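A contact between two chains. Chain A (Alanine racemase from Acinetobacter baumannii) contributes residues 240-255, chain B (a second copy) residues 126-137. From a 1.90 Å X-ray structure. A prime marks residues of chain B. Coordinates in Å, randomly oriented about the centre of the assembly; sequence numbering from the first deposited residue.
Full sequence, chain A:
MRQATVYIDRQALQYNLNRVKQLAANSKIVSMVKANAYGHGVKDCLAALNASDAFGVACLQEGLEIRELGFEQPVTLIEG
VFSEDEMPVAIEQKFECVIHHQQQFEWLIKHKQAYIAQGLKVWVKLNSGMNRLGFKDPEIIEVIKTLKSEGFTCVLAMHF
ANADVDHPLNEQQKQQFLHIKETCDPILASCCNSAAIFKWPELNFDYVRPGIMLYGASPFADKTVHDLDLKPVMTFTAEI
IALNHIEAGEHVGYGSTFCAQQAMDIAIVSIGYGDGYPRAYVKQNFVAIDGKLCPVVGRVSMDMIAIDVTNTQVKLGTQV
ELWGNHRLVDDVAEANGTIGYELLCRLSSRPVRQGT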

# COMPACT_ATOMS: atom_id res chain seq x y z
N ILE A 240 0.90 16.71 -13.04
CA ILE A 240 1.13 16.39 -14.45
C ILE A 240 2.59 16.54 -14.85
O ILE A 240 3.18 17.58 -14.67
N ILE A 241 3.16 15.47 -15.40
CA ILE A 241 4.58 15.43 -15.78
C ILE A 241 4.83 15.35 -17.29
O ILE A 241 5.97 15.53 -17.73
N ALA A 242 3.78 15.06 -18.06
CA ALA A 242 3.85 15.01 -19.52
C ALA A 242 2.49 15.21 -20.16
O ALA A 242 1.47 14.80 -19.61
N LEU A 243 2.51 15.83 -21.35
CA LEU A 243 1.31 16.03 -22.13
C LEU A 243 1.46 15.41 -23.51
O LEU A 243 2.55 15.48 -24.10
N ASN A 244 0.39 14.84 -24.03
CA ASN A 244 0.48 14.07 -25.25
C ASN A 244 -0.81 14.18 -26.04
O ASN A 244 -1.87 13.92 -25.50
N HIS A 245 -0.73 14.59 -27.31
CA HIS A 245 -1.94 14.58 -28.17
C HIS A 245 -1.89 13.28 -28.98
O HIS A 245 -0.90 13.05 -29.67
N ILE A 246 -2.92 12.44 -28.85
CA ILE A 246 -3.00 11.18 -29.58
C ILE A 246 -4.16 11.15 -30.59
O ILE A 246 -5.17 11.84 -30.43
N GLU A 247 -3.98 10.33 -31.65
CA GLU A 247 -4.98 10.16 -32.75
C GLU A 247 -5.90 8.97 -32.54
O GLU A 247 -5.51 8.00 -31.85
N ALA A 248 -7.11 9.03 -33.11
CA ALA A 248 -8.04 7.89 -33.12
C ALA A 248 -7.34 6.54 -33.40
O ALA A 248 -6.52 6.44 -34.31
N GLY A 249 -7.64 5.51 -32.59
CA GLY A 249 -7.06 4.16 -32.75
C GLY A 249 -5.75 3.89 -31.99
O GLY A 249 -5.32 2.73 -31.88
N GLU A 250 -5.11 4.95 -31.47
CA GLU A 250 -3.89 4.78 -30.63
C GLU A 250 -4.22 4.24 -29.24
O GLU A 250 -5.24 4.61 -28.68
N HIS A 251 -3.35 3.37 -28.70
CA HIS A 251 -3.57 2.78 -27.37
C HIS A 251 -2.78 3.51 -26.28
O HIS A 251 -1.85 4.26 -26.58
N VAL A 252 -3.19 3.32 -25.02
CA VAL A 252 -2.48 3.96 -23.92
C VAL A 252 -2.14 2.93 -22.84
O VAL A 252 -3.00 2.13 -22.43
N GLY A 253 -0.87 2.97 -22.42
CA GLY A 253 -0.37 2.22 -21.25
C GLY A 253 0.09 0.80 -21.47
O GLY A 253 -0.03 0.23 -22.59
N TYR A 254 0.62 0.22 -20.39
CA TYR A 254 0.89 -1.21 -20.30
C TYR A 254 -0.41 -1.92 -20.55
O TYR A 254 -1.47 -1.46 -20.08
N GLY A 255 -0.35 -3.03 -21.29
CA GLY A 255 -1.55 -3.77 -21.67
C GLY A 255 -2.34 -3.22 -22.87
O GLY A 255 -3.22 -3.93 -23.42
N LEU B 126 12.03 7.18 -26.22
CA LEU B 126 11.20 7.09 -27.41
C LEU B 126 9.80 6.67 -26.99
O LEU B 126 9.63 5.70 -26.23
N ASN B 127 8.80 7.40 -27.47
CA ASN B 127 7.41 6.95 -27.39
C ASN B 127 7.07 6.33 -28.72
O ASN B 127 6.93 7.05 -29.72
N SER B 128 6.95 4.99 -28.74
CA SER B 128 6.66 4.24 -29.96
C SER B 128 5.28 3.57 -29.94
O SER B 128 5.05 2.56 -30.65
N GLY B 129 4.36 4.12 -29.16
CA GLY B 129 2.98 3.60 -29.08
C GLY B 129 2.49 3.21 -27.71
O GLY B 129 1.28 3.01 -27.53
N MET B 130 3.39 3.08 -26.71
CA MET B 130 2.88 2.93 -25.35
C MET B 130 2.11 4.18 -24.93
O MET B 130 1.19 4.08 -24.15
N ASN B 131 2.50 5.35 -25.45
CA ASN B 131 1.82 6.64 -25.17
C ASN B 131 1.78 6.96 -23.67
O ASN B 131 0.72 7.25 -23.04
N ARG B 132 2.97 6.87 -23.10
CA ARG B 132 3.18 7.35 -21.77
C ARG B 132 4.24 8.46 -21.90
O ARG B 132 3.86 9.58 -22.14
N LEU B 133 5.53 8.16 -21.80
CA LEU B 133 6.55 9.22 -21.92
C LEU B 133 7.30 9.01 -23.20
O LEU B 133 7.43 7.88 -23.66
N GLY B 134 7.79 10.08 -23.78
CA GLY B 134 8.75 9.95 -24.83
C GLY B 134 8.62 10.89 -25.97
O GLY B 134 7.57 11.40 -26.21
N PHE B 135 9.75 11.13 -26.65
CA PHE B 135 9.77 11.81 -27.90
C PHE B 135 9.26 10.89 -29.01
O PHE B 135 9.54 9.71 -29.02
N LYS B 136 8.58 11.44 -29.98
CA LYS B 136 8.10 10.64 -31.10
C LYS B 136 9.06 10.64 -32.29
O LYS B 136 9.91 11.52 -32.44
N ASP B 137 8.91 9.63 -33.13
CA ASP B 137 9.58 9.58 -34.41
C ASP B 137 8.78 10.47 -35.40
O ASP B 137 7.63 10.18 -35.59

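The most unusual feature of this contact is the concentration of polar bonds on a single buried side chain, Asn131′, which sits at positive phi (phi/psi 58°/51°) and points its CB toward chain A. With chi1 in the m well, Asn131′ ND2 donates two hydrogen bonds across the interface, to Glu250 OE2 at 2.9 Å and to His251 O at 3.0 Å, so both amide hydrogens are used. Asn131′ OD1 accepts from Asn127′ ND2 (3.1 Å), while Asn127′ OD1 takes Asn131′ N (3.1 Å) and Gly129′ N (3.0 Å); this intrachain bracing fixes the amide that reaches across. Glu250 (chi1 m, chi2 t) is held in turn, Glu250 OE1 accepting from Glu247 N at 2.9 Å across the type II turn.

Beside this cluster the backbones meet directly: Gly253 N donates to Met130′ O at 2.9 Å. Two waters extend the polar seam. One water O accepts from His251 N (3.1 Å) and donates to Gly129′ O (2.7 Å); the other water O donates to Gly253 O (2.8 Å) and, weakly, to Gly129′ O (3.5 Å).

Met130′ leaves its backbone sideways, but an all-t side chain carries its end to Tyr254 (chi1 m). Met130′ CE lies 3.5 Å from the centroid of the Tyr254 ring and only 5° off its normal, a CH-pi contact over the face, with Met130′ SD 4.3 Å from the same centroid. Arg132′ NH1 approaches Tyr254 CE2 obliquely at 3.3 Å.

At Ile241 and Ala242 the packing is apolar. Leu133′ (m, t) places Leu133′ CD2 3.7 Å from Ala242 CB and 4.4 Å from Ile241 CD1. Ile246 CG2 lies against the amide oxygen, 3.6 Å from Asn131′ OD1. The extended Lys136′ brings Lys136′ NZ to 3.2 Å from His245 O, close to the side chain of Asn244, which also points toward chain B.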

# COMPACT_ATOMS: atom_id res chain seq x y z
CB ILE A 240 0.22 17.21 -15.36
CG1 ILE A 240 -1.20 16.70 -15.15
CG2 ILE A 240 0.66 17.02 -16.82
CD1 ILE A 240 -2.30 17.49 -15.85
CB ILE A 241 5.31 14.28 -15.05
CG1 ILE A 241 4.74 12.89 -15.37
CG2 ILE A 241 5.23 14.51 -13.54
CD1 ILE A 241 5.61 11.73 -14.92
CB ALA A 242 4.44 13.68 -20.01
CB LEU A 243 1.02 17.52 -22.26
CG LEU A 243 0.63 18.10 -20.91
CD1 LEU A 243 0.65 19.60 -20.97
CD2 LEU A 243 -0.76 17.60 -20.52
CB ASN A 244 0.82 12.62 -24.85
CG ASN A 244 1.07 11.68 -26.01
OD1 ASN A 244 0.80 10.47 -25.92
ND2 ASN A 244 1.60 12.20 -27.10
CB HIS A 245 -1.99 15.77 -29.11
CG HIS A 245 -3.17 15.74 -30.04
ND1 HIS A 245 -4.45 16.08 -29.63
CD2 HIS A 245 -3.27 15.39 -31.35
CE1 HIS A 245 -5.28 15.95 -30.65
NE2 HIS A 245 -4.59 15.53 -31.70
CB ILE A 246 -3.07 9.94 -28.64
CG1 ILE A 246 -4.25 10.03 -27.68
CG2 ILE A 246 -1.76 9.80 -27.88
CD1 ILE A 246 -4.67 8.70 -27.08
CB GLU A 247 -4.26 9.97 -34.11
CG GLU A 247 -3.33 11.09 -34.56
CD GLU A 247 -3.92 12.48 -34.37
OE1 GLU A 247 -5.14 12.67 -34.55
OE2 GLU A 247 -3.16 13.41 -34.00
CB ALA A 248 -9.15 8.14 -34.15
CB GLU A 250 -3.14 6.08 -30.50
CG GLU A 250 -2.52 6.51 -31.83
CD GLU A 250 -1.45 7.53 -31.60
OE1 GLU A 250 -1.61 8.70 -32.04
OE2 GLU A 250 -0.47 7.14 -30.92
CB HIS A 251 -3.28 1.29 -27.41
CG HIS A 251 -4.23 0.54 -28.29
ND1 HIS A 251 -4.17 0.62 -29.67
CD2 HIS A 251 -5.29 -0.24 -28.00
CE1 HIS A 251 -5.13 -0.11 -30.20
NE2 HIS A 251 -5.82 -0.65 -29.21
CB VAL A 252 -3.28 5.13 -23.29
CG1 VAL A 252 -2.51 5.73 -22.09
CG2 VAL A 252 -3.53 6.22 -24.33
CB TYR A 254 1.43 -1.62 -18.90
CG TYR A 254 2.88 -1.29 -18.66
CD1 TYR A 254 3.86 -1.81 -19.49
CD2 TYR A 254 3.28 -0.46 -17.59
CE1 TYR A 254 5.21 -1.52 -19.31
CE2 TYR A 254 4.64 -0.17 -17.39
CZ TYR A 254 5.60 -0.71 -18.25
OH TYR A 254 6.94 -0.46 -18.12
CB LEU B 126 11.71 5.98 -28.30
CG LEU B 126 10.95 5.67 -29.61
CD1 LEU B 126 10.81 6.86 -30.53
CD2 LEU B 126 11.64 4.53 -30.35
CB ASN B 127 6.47 8.13 -27.09
CG ASN B 127 5.01 7.75 -27.20
OD1 ASN B 127 4.66 6.56 -27.39
ND2 ASN B 127 4.15 8.73 -27.10
CB SER B 128 7.77 3.21 -30.18
OG SER B 128 7.92 2.37 -29.05
CB MET B 130 3.97 2.60 -24.31
CG MET B 130 3.36 2.22 -22.95
SD MET B 130 4.59 1.54 -21.87
CE MET B 130 3.93 1.92 -20.25
CB ASN B 131 0.42 6.68 -25.80
CG ASN B 131 0.48 7.02 -27.27
OD1 ASN B 131 1.26 7.87 -27.67
ND2 ASN B 131 -0.36 6.38 -28.08
CB ARG B 132 3.57 6.20 -20.88
CG ARG B 132 3.36 6.53 -19.43
CD ARG B 132 3.54 5.30 -18.58
NE ARG B 132 4.93 4.84 -18.63
CZ ARG B 132 5.39 3.80 -17.94
NH1 ARG B 132 4.57 3.10 -17.16
NH2 ARG B 132 6.66 3.45 -18.06
CB LEU B 133 7.56 9.11 -20.78
CG LEU B 133 6.97 9.20 -19.39
CD1 LEU B 133 8.12 9.15 -18.39
CD2 LEU B 133 6.14 10.47 -19.12
CB PHE B 135 11.17 12.25 -28.25
CG PHE B 135 11.69 13.33 -27.37
CD1 PHE B 135 11.27 14.62 -27.53
CD2 PHE B 135 12.62 13.05 -26.38
CE1 PHE B 135 11.73 15.61 -26.72
CE2 PHE B 135 13.11 14.05 -25.58
CZ PHE B 135 12.65 15.34 -25.74
CB LYS B 136 6.74 11.16 -31.55
CG LYS B 136 5.69 10.94 -30.50
CD LYS B 136 4.41 11.64 -30.84
CE LYS B 136 3.48 11.51 -29.64
NZ LYS B 136 2.09 11.98 -29.95
CB ASP B 137 9.60 8.13 -34.87
CG ASP B 137 10.25 7.95 -36.22
OD1 ASP B 137 11.10 8.77 -36.62
OD2 ASP B 137 9.92 6.96 -36.87
O HOH W 1 -0.37 3.08 -29.64
O HOH W 2 -0.38 1.02 -25.22